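Local structure of putative flavoprotein decarboxylase (Streptomyces olivoviridis, 6JLS) at residues A[20-25]-A[94-99]; A[46-51]-A[69-74]; A[101-106]-A[133-138]; A[127-132]-A[155-160]. The protein acts as an FMN-dependent cysteine decarboxylase in the biosynthesis of thioviridamide. One frame throughout, in Å; residues are numbered along the deposited sequence.

Six parallel strands in the order 72-73, 46-51, 18-23, 95-101, 129-133, 158-159 form one Rossmann-like sheet. Contact 1 is its central pair; contacts 2 and 4 are the outer pairs, each with its centre about 10 Å from that of contact 1. Contact 3 lies where strands 95-101 and 129-133 run out into the FMN site, its centre about 14 Å from contact 1 and about 22 Å from contact 2. Along the chain, both segments of contact 2 fall between those of contact 1, whereas the segments of contacts 3 and 4 alternate. Contact 1 brings Gly-25 to the FMN phosphate and ribityl chain; contact 3 brings Thr-102 and Thr-105 to the phosphate, Ala-103 and Val-134 to the flavin.

Contact 1 of 4, residues A[20-25]-A[94-99]; sequences TMCLSG and DAVVVA. With FMN (flavin mononucleotide), chain B.
The central strand pair of a Rossmann-like sheet sets Thr-20, Met-21 and Cys-22 beside Val-96, Val-97 and Val-98, in parallel register, and leads straight into the FMN phosphate site. Main-chain hydrogen bonds alternate between the strands: Thr-20 N to Ala-95 O, Val-97 N to Thr-20 O, Cys-22 N to Val-97 O and Ala-99 N to Cys-22 O. The third is short, 2.6 Å from Cys-22 N to Val-97 O. On one face Cys-22 serves two valines. Its CB lies 3.7 Å from CG2 of Val-98, directly across, while SG, anti to the carbonyl carbon (chi1 -64°), comes within 4.1 Å of Val-96 CG1. A small, weakly polar thiol and beta-branched valines suit this buried surface; Thr-20, on the same face, hides its hydroxyl in a hydrogen bond with Ser-93. Met-21 and Val-97 occupy the other face, where both meet Phe-185 of helix 182-193. Past the paired region, Leu-23 brings CD2 to 3.2 Å from Ala-99 O. Then the chain turns to the cofactor. Ser-24 OG hydrogen-bonds with the hydroxyls of Thr-102 and Thr-105, which also hold the phosphate. Glycine suits position 25 because a side chain would run into the phosphate; Gly-25 N donates to FMN O3P over 2.6 Å, and its O accepts from the ribityl O2' at 2.7 Å.

Contact 2 of 4, residues A[46-51]-A[69-74]; sequences RLHVAL and NGSVLT
Val-49 and Ala-50 run beside Val-72 and Leu-73 in parallel, the two segments differing by 21° in direction, with Val-49 N bonded to Ser-71 O, Leu-73 N to Val-49 O and Leu-51 N to Leu-73 O. Before this regular pairing, side chains supply most bonds, beside a weak one from Gly-70 N to Leu-47 O. Asn-69, with CG in the crowded position between N and carbonyl carbon (chi1 64°), offers OD1 to Leu-47 N at 3.0 Å and ND2 to Gly-45 O, so one amide grips two main-chain groups. Arg-46 NH1 lies 3.2 Å from Asn-69 ND2, but both are donors. His-48 accepts at ND1 from Ser-71 N, 3.1 Å away, nearly straight (173°) and in the ring plane, which would leave the hydrogen of a neutral ring on NE2. Gly-70 fits between, since a CB would collide with that ND1 and with Leu-47 O. Beyond, Leu-73 CD1 packs 3.3 Å from Val-49 O, and Leu-51 CD1 meets Val-72 CG1 at 4.1 Å. Thr-74 then N-caps the following helix through Thr-77 N. Strand 46-51, helix 61-64 and strand 72-73 make a beta-alpha-beta unit at one margin of the Rossmann-like sheet.

Contact 3 of 4, residues A[101-106]-A[133-138]; sequences ATAATL and PVMNPA. With FMN (flavin mononucleotide), chain B.
Thr-102 and Met-135 approach the pyrimidine end of the flavin from opposite sides of its plane: CG2 of Thr-102 lies over one face, 3.6 Å from C2, whereas Met-135 stands beyond the ring's margin on the other side, its CB 3.8 Å from N3. At the edge, Val-134 O sits in the ring plane and takes the N3 hydrogen in a nearly straight bond of 2.7 Å (174°). Ala-103 N donates to O2 over 2.6 Å. The two segments are themselves tied by Val-134 N to Ala-101 O, 3.1 Å, the donor standing above the carbonyl plane. Behind the flavin edge the packing is apolar. Met-135 is bent at its end, chi3 74°, and its CE reaches CD1 of Leu-106 at 3.5 Å, beside CB of Ala-103; the same Leu-106 CD1 meets Pro-133 CB at 3.6 Å. A flexible methionine fills this corner, and small alanines let the helix turn lie close to the cofactor.

Thr-102 is the N-cap of helix 103-110, its OG1 accepting from Thr-105 N while donating to FMN O1P; that last bond is modelled so short that its length is doubtful. Thr-105 OG1 also donates to O1P, at 2.6 Å. Cys-114 O of the second subunit also accepts a hydrogen bond from the FMN. Main-chain atoms thus match the uracil-like edge of the flavin, and the donor from the helix start to O2 would probably favour negative charge spread over N1 and O2 when the flavin is reduced.

Contact 4 of 4, residues A[127-132]-A[155-160]; sequences CPVILA and EGFVVA
Along 127-132 the first residue to touch 155-160 is Val-129, beside Phe-157. Its CB comes to 3.5 Å from Phe-157 CD1, and CG1, anti to the backbone N (chi1 173°), lies over the ring face in a CH-pi contact, 4.0 Å from the centroid. The opposite face of the ring is covered by Glu-155 CB, 3.6 Å above its centre, so the ring is clamped between a valine methyl and a methylene. The main chain of Val-129 is held twice: N donates to a water that passes a hydrogen bond on to Gly-156 O, and O accepts from Val-158 N. Gly-156, with positive phi, closes helix 143-154 in a Schellman motif, a turn that suits glycine.

Ile-130 turns to the other face, where CG1 lies alongside Val-158 CB at 3.9 Å. Beta-branched Val-129, Ile-130 and Val-158 suit an extended strand. Leu-131 returns to the side of Phe-157 and sets CD1 3.9 Å from CD2 of the ring; its N donates to Val-158 O and its O accepts from Ala-160 N, each over 2.8 Å. Ala-132 turns its methyl away from 155-160 and bonds through its main chain to Val-98 and Ala-101.

Strand 129-133 thus stands between strands 158-159 and 95-101. Helix 182-193 packs on Ile-130 and Ala-160 through Val-184, while helix 143-154 sets Leu-152 against Leu-131 and Phe-157.

Contact 1 of 4, residues A[20-25]-A[94-99]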
# COMPACT_ATOMS: atom_id res chain seq x y z
N THR A 20 31.44 18.22 7.26
CA THR A 20 30.40 17.21 7.08
C THR A 20 30.48 16.19 8.21
O THR A 20 31.52 15.57 8.42
CB THR A 20 30.52 16.53 5.72
OG1 THR A 20 30.28 17.50 4.69
CG2 THR A 20 29.50 15.40 5.60
N MET A 21 29.36 16.04 8.92
CA MET A 21 29.19 15.11 10.03
C MET A 21 28.40 13.89 9.56
O MET A 21 27.31 14.03 8.98
CB MET A 21 28.45 15.85 11.15
CG MET A 21 27.94 15.01 12.30
SD MET A 21 27.24 16.04 13.64
CE MET A 21 26.79 17.52 12.76
N CYS A 22 28.94 12.69 9.79
CA CYS A 22 28.26 11.46 9.41
C CYS A 22 27.82 10.68 10.64
O CYS A 22 28.57 10.56 11.62
CB CYS A 22 29.14 10.56 8.53
SG CYS A 22 29.62 11.24 6.91
N LEU A 23 26.60 10.13 10.59
CA LEU A 23 26.00 9.42 11.70
C LEU A 23 25.69 7.98 11.30
O LEU A 23 25.04 7.74 10.28
CB LEU A 23 24.73 10.12 12.17
CG LEU A 23 24.88 11.56 12.65
CD1 LEU A 23 23.55 12.06 13.21
CD2 LEU A 23 25.97 11.65 13.71
N SER A 24 26.13 7.04 12.13
CA SER A 24 26.04 5.59 11.96
C SER A 24 24.93 5.01 12.85
O SER A 24 24.45 5.66 13.79
CB SER A 24 27.40 4.96 12.31
OG SER A 24 27.62 3.76 11.62
N GLY A 25 24.58 3.75 12.61
CA GLY A 25 23.54 3.09 13.38
C GLY A 25 23.93 2.69 14.79
O GLY A 25 23.84 1.52 15.18
N ASP A 94 35.99 20.64 4.27
CA ASP A 94 37.32 20.76 4.84
C ASP A 94 37.60 19.70 5.90
O ASP A 94 38.76 19.50 6.27
CB ASP A 94 37.53 22.14 5.45
CG ASP A 94 37.24 23.24 4.46
OD1 ASP A 94 37.76 23.17 3.33
OD2 ASP A 94 36.47 24.16 4.81
N ALA A 95 36.57 19.02 6.38
CA ALA A 95 36.75 17.84 7.20
C ALA A 95 35.46 17.04 7.18
O ALA A 95 34.37 17.62 7.05
CB ALA A 95 37.13 18.19 8.64
N VAL A 96 35.59 15.73 7.31
CA VAL A 96 34.48 14.79 7.40
C VAL A 96 34.66 14.00 8.68
O VAL A 96 35.72 13.40 8.89
CB VAL A 96 34.46 13.84 6.18
CG1 VAL A 96 33.39 12.75 6.34
CG2 VAL A 96 34.30 14.62 4.89
N VAL A 97 33.64 14.01 9.54
CA VAL A 97 33.66 13.29 10.82
C VAL A 97 32.59 12.21 10.80
O VAL A 97 31.44 12.48 10.47
CB VAL A 97 33.43 14.24 12.01
CG1 VAL A 97 33.54 13.47 13.33
CG2 VAL A 97 34.40 15.38 11.97
N VAL A 98 32.98 10.98 11.14
CA VAL A 98 32.02 9.90 11.35
C VAL A 98 32.01 9.60 12.85
O VAL A 98 32.99 9.06 13.40
CB VAL A 98 32.34 8.65 10.53
CG1 VAL A 98 31.23 7.60 10.70
CG2 VAL A 98 32.49 9.01 9.06
N ALA A 99 30.92 9.97 13.50
CA ALA A 99 30.82 9.95 14.95
C ALA A 99 29.36 9.92 15.37
O ALA A 99 28.66 10.94 15.26
CB ALA A 99 31.53 11.17 15.54
N1 FMN B . 26.81 -1.25 16.33
C2 FMN B . 28.01 -0.62 16.61
O2 FMN B . 28.99 -0.85 15.91
N3 FMN B . 28.10 0.25 17.67
C4 FMN B . 27.00 0.51 18.46
O4 FMN B . 27.07 1.29 19.41
C4A FMN B . 25.79 -0.12 18.18
N5 FMN B . 24.68 0.13 18.96
C5A FMN B . 23.48 -0.49 18.69
C6 FMN B . 22.39 -0.22 19.50
C7 FMN B . 21.16 -0.84 19.23
C7M FMN B . 19.99 -0.53 20.13
C8 FMN B . 21.04 -1.74 18.15
C8M FMN B . 19.72 -2.40 17.87
C9 FMN B . 22.15 -2.00 17.34
C9A FMN B . 23.38 -1.38 17.61
N10 FMN B . 24.49 -1.63 16.83
C10 FMN B . 25.70 -1.00 17.10
C1' FMN B . 24.40 -2.57 15.65
C2' FMN B . 24.28 -1.73 14.37
O2' FMN B . 23.11 -0.93 14.35
C3' FMN B . 24.32 -2.60 13.12
O3' FMN B . 25.62 -3.14 13.00
C4' FMN B . 23.95 -1.76 11.90
O4' FMN B . 23.77 -2.53 10.73
C5' FMN B . 25.00 -0.69 11.64
O5' FMN B . 24.62 -0.07 10.44
P FMN B . 25.42 1.18 9.84
O1P FMN B . 26.88 1.08 10.26
O2P FMN B . 25.34 1.14 8.33
O3P FMN B . 24.85 2.46 10.39

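Contact 2 of 4, residues A[46-51]-A[69-74]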
# COMPACT_ATOMS: atom_id res chain seq x y z
N ARG A 46 29.78 26.22 7.11
CA ARG A 46 28.83 25.30 6.51
C ARG A 46 28.88 23.99 7.26
O ARG A 46 29.97 23.44 7.47
CB ARG A 46 29.12 25.03 5.04
CG ARG A 46 28.76 26.14 4.13
CD ARG A 46 27.67 25.71 3.18
NE ARG A 46 27.15 26.88 2.48
CZ ARG A 46 26.11 27.60 2.91
NH1 ARG A 46 25.49 27.26 4.02
NH2 ARG A 46 25.70 28.65 2.22
N LEU A 47 27.72 23.47 7.64
CA LEU A 47 27.61 22.17 8.27
C LEU A 47 26.73 21.30 7.41
O LEU A 47 25.64 21.72 7.02
CB LEU A 47 27.03 22.30 9.67
CG LEU A 47 26.89 21.01 10.47
CD1 LEU A 47 28.27 20.39 10.70
CD2 LEU A 47 26.20 21.34 11.78
N HIS A 48 27.21 20.10 7.08
CA HIS A 48 26.40 19.06 6.44
C HIS A 48 26.31 17.84 7.33
O HIS A 48 27.24 17.53 8.09
CB HIS A 48 26.99 18.63 5.10
CG HIS A 48 27.19 19.74 4.13
ND1 HIS A 48 26.14 20.39 3.50
CD2 HIS A 48 28.32 20.30 3.64
CE1 HIS A 48 26.62 21.30 2.69
NE2 HIS A 48 27.94 21.27 2.75
N VAL A 49 25.21 17.10 7.21
CA VAL A 49 25.00 15.88 7.98
C VAL A 49 24.50 14.80 7.04
O VAL A 49 23.62 15.05 6.21
CB VAL A 49 24.01 16.07 9.14
CG1 VAL A 49 23.83 14.77 9.90
CG2 VAL A 49 24.52 17.14 10.08
N ALA A 50 25.08 13.60 7.15
CA ALA A 50 24.66 12.43 6.39
C ALA A 50 24.42 11.29 7.37
O ALA A 50 25.14 11.17 8.37
CB ALA A 50 25.72 12.02 5.37
N LEU A 51 23.43 10.45 7.06
CA LEU A 51 23.01 9.37 7.93
C LEU A 51 23.05 8.05 7.17
O LEU A 51 22.71 7.99 5.99
CB LEU A 51 21.56 9.59 8.48
CG LEU A 51 21.26 10.71 9.48
CD1 LEU A 51 21.54 12.08 8.89
CD2 LEU A 51 19.81 10.65 9.93
N ASN A 69 22.82 24.28 8.50
CA ASN A 69 22.62 25.25 7.42
C ASN A 69 23.00 24.70 6.05
O ASN A 69 22.78 25.39 5.04
CB ASN A 69 23.42 26.52 7.70
CG ASN A 69 24.91 26.28 7.72
OD1 ASN A 69 25.38 25.26 8.22
ND2 ASN A 69 25.67 27.21 7.17
N GLY A 70 23.57 23.51 5.98
CA GLY A 70 23.80 22.79 4.73
C GLY A 70 22.72 21.76 4.49
O GLY A 70 21.54 21.98 4.79
N SER A 71 23.11 20.61 3.95
CA SER A 71 22.18 19.55 3.64
C SER A 71 22.17 18.49 4.74
O SER A 71 23.18 18.26 5.41
CB SER A 71 22.54 18.87 2.32
OG SER A 71 22.60 19.81 1.26
N VAL A 72 21.02 17.85 4.91
CA VAL A 72 20.89 16.65 5.72
C VAL A 72 20.55 15.54 4.74
O VAL A 72 19.47 15.55 4.14
CB VAL A 72 19.80 16.78 6.80
CG1 VAL A 72 19.68 15.48 7.58
CG2 VAL A 72 20.09 17.95 7.74
N LEU A 73 21.47 14.60 4.57
CA LEU A 73 21.41 13.64 3.48
C LEU A 73 21.15 12.25 4.02
O LEU A 73 21.83 11.79 4.96
CB LEU A 73 22.71 13.63 2.68
CG LEU A 73 23.19 14.95 2.08
CD1 LEU A 73 24.13 15.64 3.05
CD2 LEU A 73 23.88 14.72 0.75
N THR A 74 20.18 11.57 3.43
CA THR A 74 20.02 10.15 3.59
C THR A 74 20.07 9.49 2.22
O THR A 74 20.04 10.15 1.18
CB THR A 74 18.71 9.82 4.28
OG1 THR A 74 17.65 10.21 3.41
CG2 THR A 74 18.61 10.60 5.59

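Contact 3 of 4, residues A[101-106]-A[133-138]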
# COMPACT_ATOMS: atom_id res chain seq x y z
N ALA A 101 30.93 5.98 14.73
CA ALA A 101 31.21 5.05 13.64
C ALA A 101 31.02 3.64 14.17
O ALA A 101 31.77 3.19 15.05
CB ALA A 101 32.63 5.24 13.09
N THR A 102 30.01 2.94 13.66
CA THR A 102 29.74 1.57 14.08
C THR A 102 30.82 0.62 13.57
O THR A 102 31.60 0.94 12.67
CB THR A 102 28.41 1.08 13.53
OG1 THR A 102 28.48 1.16 12.11
CG2 THR A 102 27.22 1.90 14.11
N ALA A 103 30.82 -0.59 14.12
CA ALA A 103 31.69 -1.64 13.59
C ALA A 103 31.40 -1.88 12.12
O ALA A 103 32.34 -2.03 11.31
CB ALA A 103 31.50 -2.94 14.39
N ALA A 104 30.12 -1.86 11.74
CA ALA A 104 29.73 -2.17 10.37
C ALA A 104 30.26 -1.11 9.41
O ALA A 104 30.82 -1.43 8.36
CB ALA A 104 28.21 -2.30 10.25
N THR A 105 30.09 0.16 9.78
CA THR A 105 30.57 1.25 8.93
C THR A 105 32.10 1.28 8.85
O THR A 105 32.66 1.46 7.76
CB THR A 105 30.00 2.57 9.43
OG1 THR A 105 28.62 2.62 9.08
CG2 THR A 105 30.71 3.75 8.78
N LEU A 106 32.78 1.12 9.99
CA LEU A 106 34.23 0.98 9.98
C LEU A 106 34.67 -0.19 9.11
O LEU A 106 35.64 -0.08 8.34
CB LEU A 106 34.72 0.80 11.42
CG LEU A 106 34.49 1.95 12.39
CD1 LEU A 106 34.74 1.48 13.81
CD2 LEU A 106 35.39 3.12 12.05
N PRO A 133 35.03 5.45 16.64
CA PRO A 133 34.39 4.14 16.83
C PRO A 133 33.58 4.11 18.12
O PRO A 133 33.98 4.66 19.15
CB PRO A 133 35.58 3.17 16.91
CG PRO A 133 36.73 3.90 16.32
CD PRO A 133 36.49 5.36 16.62
N VAL A 134 32.43 3.45 18.04
CA VAL A 134 31.60 3.20 19.21
C VAL A 134 31.06 1.79 19.05
O VAL A 134 30.42 1.48 18.04
CB VAL A 134 30.44 4.21 19.36
CG1 VAL A 134 29.58 3.86 20.55
CG2 VAL A 134 30.97 5.62 19.49
N MET A 135 31.32 0.94 20.04
CA MET A 135 30.79 -0.42 20.05
C MET A 135 31.09 -1.01 21.42
O MET A 135 31.89 -0.47 22.19
CB MET A 135 31.40 -1.27 18.93
CG MET A 135 32.92 -1.41 19.02
SD MET A 135 33.74 -2.00 17.53
CE MET A 135 33.63 -0.53 16.50
N ASN A 136 30.42 -2.12 21.72
CA ASN A 136 30.72 -2.83 22.95
C ASN A 136 32.14 -3.38 22.88
O ASN A 136 32.57 -3.84 21.82
CB ASN A 136 29.72 -3.96 23.21
CG ASN A 136 29.53 -4.87 22.00
OD1 ASN A 136 29.46 -4.41 20.86
ND2 ASN A 136 29.43 -6.17 22.26
N PRO A 137 32.91 -3.31 23.97
CA PRO A 137 34.29 -3.84 23.92
C PRO A 137 34.37 -5.34 23.62
O PRO A 137 35.47 -5.83 23.35
CB PRO A 137 34.84 -3.49 25.31
CG PRO A 137 34.04 -2.28 25.73
CD PRO A 137 32.65 -2.56 25.21
N ALA A 138 33.25 -6.07 23.62
CA ALA A 138 33.23 -7.43 23.09
C ALA A 138 33.44 -7.47 21.58
O ALA A 138 33.67 -8.56 21.03
CB ALA A 138 31.91 -8.12 23.44
N1 FMN B . 26.81 -1.25 16.33
C2 FMN B . 28.01 -0.62 16.61
O2 FMN B . 28.99 -0.85 15.91
N3 FMN B . 28.10 0.25 17.67
C4 FMN B . 27.00 0.51 18.46
O4 FMN B . 27.07 1.29 19.41
C4A FMN B . 25.79 -0.12 18.18
N5 FMN B . 24.68 0.13 18.96
C5A FMN B . 23.48 -0.49 18.69
C6 FMN B . 22.39 -0.22 19.50
C7 FMN B . 21.16 -0.84 19.23
C7M FMN B . 19.99 -0.53 20.13
C8 FMN B . 21.04 -1.74 18.15
C8M FMN B . 19.72 -2.40 17.87
C9 FMN B . 22.15 -2.00 17.34
C9A FMN B . 23.38 -1.38 17.61
N10 FMN B . 24.49 -1.63 16.83
C10 FMN B . 25.70 -1.00 17.10
C1' FMN B . 24.40 -2.57 15.65
C2' FMN B . 24.28 -1.73 14.37
O2' FMN B . 23.11 -0.93 14.35
C3' FMN B . 24.32 -2.60 13.12
O3' FMN B . 25.62 -3.14 13.00
C4' FMN B . 23.95 -1.76 11.90
O4' FMN B . 23.77 -2.53 10.73
C5' FMN B . 25.00 -0.69 11.64
O5' FMN B . 24.62 -0.07 10.44
P FMN B . 25.42 1.18 9.84
O1P FMN B . 26.88 1.08 10.26
O2P FMN B . 25.34 1.14 8.33
O3P FMN B . 24.85 2.46 10.39

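Contact 4 of 4, residues A[127-132]-A[155-160]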
# COMPACT_ATOMS: atom_id res chain seq x y z
N CYS A 127 39.76 15.68 2.08
CA CYS A 127 40.04 16.42 3.30
C CYS A 127 40.34 15.45 4.44
O CYS A 127 40.13 14.24 4.31
CB CYS A 127 38.83 17.29 3.64
SG CYS A 127 37.31 16.31 3.81
N PRO A 128 40.82 15.96 5.58
CA PRO A 128 40.94 15.11 6.77
C PRO A 128 39.64 14.40 7.12
O PRO A 128 38.55 14.97 7.03
CB PRO A 128 41.33 16.11 7.87
CG PRO A 128 41.97 17.22 7.16
CD PRO A 128 41.37 17.31 5.80
N VAL A 129 39.77 13.14 7.53
CA VAL A 129 38.64 12.31 7.95
C VAL A 129 38.90 11.83 9.37
O VAL A 129 39.88 11.14 9.63
CB VAL A 129 38.43 11.11 7.01
CG1 VAL A 129 37.38 10.20 7.57
CG2 VAL A 129 38.04 11.58 5.63
N ILE A 130 37.99 12.18 10.28
CA ILE A 130 38.08 11.76 11.67
C ILE A 130 36.95 10.77 11.95
O ILE A 130 35.79 11.04 11.65
CB ILE A 130 38.03 12.96 12.63
CG1 ILE A 130 39.31 13.80 12.51
CG2 ILE A 130 37.94 12.46 14.05
CD1 ILE A 130 39.45 14.66 11.26
N LEU A 131 37.30 9.62 12.53
CA LEU A 131 36.36 8.56 12.85
C LEU A 131 36.35 8.30 14.35
O LEU A 131 37.41 8.20 14.98
CB LEU A 131 36.73 7.27 12.12
CG LEU A 131 37.00 7.35 10.62
CD1 LEU A 131 37.54 6.03 10.14
CD2 LEU A 131 35.72 7.69 9.87
N ALA A 132 35.15 8.18 14.93
CA ALA A 132 34.97 7.90 16.36
C ALA A 132 34.27 6.55 16.53
O ALA A 132 33.03 6.49 16.55
CB ALA A 132 34.18 9.02 17.04
N GLU A 155 44.59 4.38 5.39
CA GLU A 155 43.90 5.35 4.54
C GLU A 155 44.27 6.79 4.85
O GLU A 155 43.89 7.68 4.09
CB GLU A 155 42.37 5.22 4.66
CG GLU A 155 41.79 3.94 4.15
CD GLU A 155 41.91 3.80 2.64
OE1 GLU A 155 41.66 4.79 1.92
OE2 GLU A 155 42.25 2.70 2.16
N GLY A 156 44.97 7.04 5.95
CA GLY A 156 45.21 8.38 6.40
C GLY A 156 44.14 8.92 7.32
O GLY A 156 44.24 10.08 7.75
N PHE A 157 43.11 8.12 7.62
CA PHE A 157 42.05 8.57 8.50
C PHE A 157 42.54 8.64 9.95
O PHE A 157 43.41 7.86 10.37
CB PHE A 157 40.84 7.62 8.41
CG PHE A 157 40.24 7.51 7.03
CD1 PHE A 157 40.48 8.47 6.05
CD2 PHE A 157 39.40 6.44 6.71
CE1 PHE A 157 39.92 8.37 4.77
CE2 PHE A 157 38.82 6.33 5.43
CZ PHE A 157 39.09 7.30 4.46
N VAL A 158 41.96 9.55 10.71
CA VAL A 158 42.26 9.69 12.14
C VAL A 158 41.23 8.88 12.92
O VAL A 158 40.03 9.15 12.84
CB VAL A 158 42.23 11.17 12.57
CG1 VAL A 158 42.45 11.29 14.06
CG2 VAL A 158 43.27 11.97 11.80
N VAL A 159 41.69 7.88 13.67
CA VAL A 159 40.80 7.00 14.42
C VAL A 159 40.90 7.40 15.88
O VAL A 159 41.94 7.19 16.52
CB VAL A 159 41.16 5.52 14.23
CG1 VAL A 159 40.21 4.65 15.05
CG2 VAL A 159 41.13 5.14 12.76
N ALA A 160 39.81 7.95 16.41
CA ALA A 160 39.76 8.45 17.78
C ALA A 160 39.15 7.39 18.70
O ALA A 160 37.96 7.42 19.02
CB ALA A 160 38.95 9.74 17.84
O HOH W 1 42.39 12.18 7.74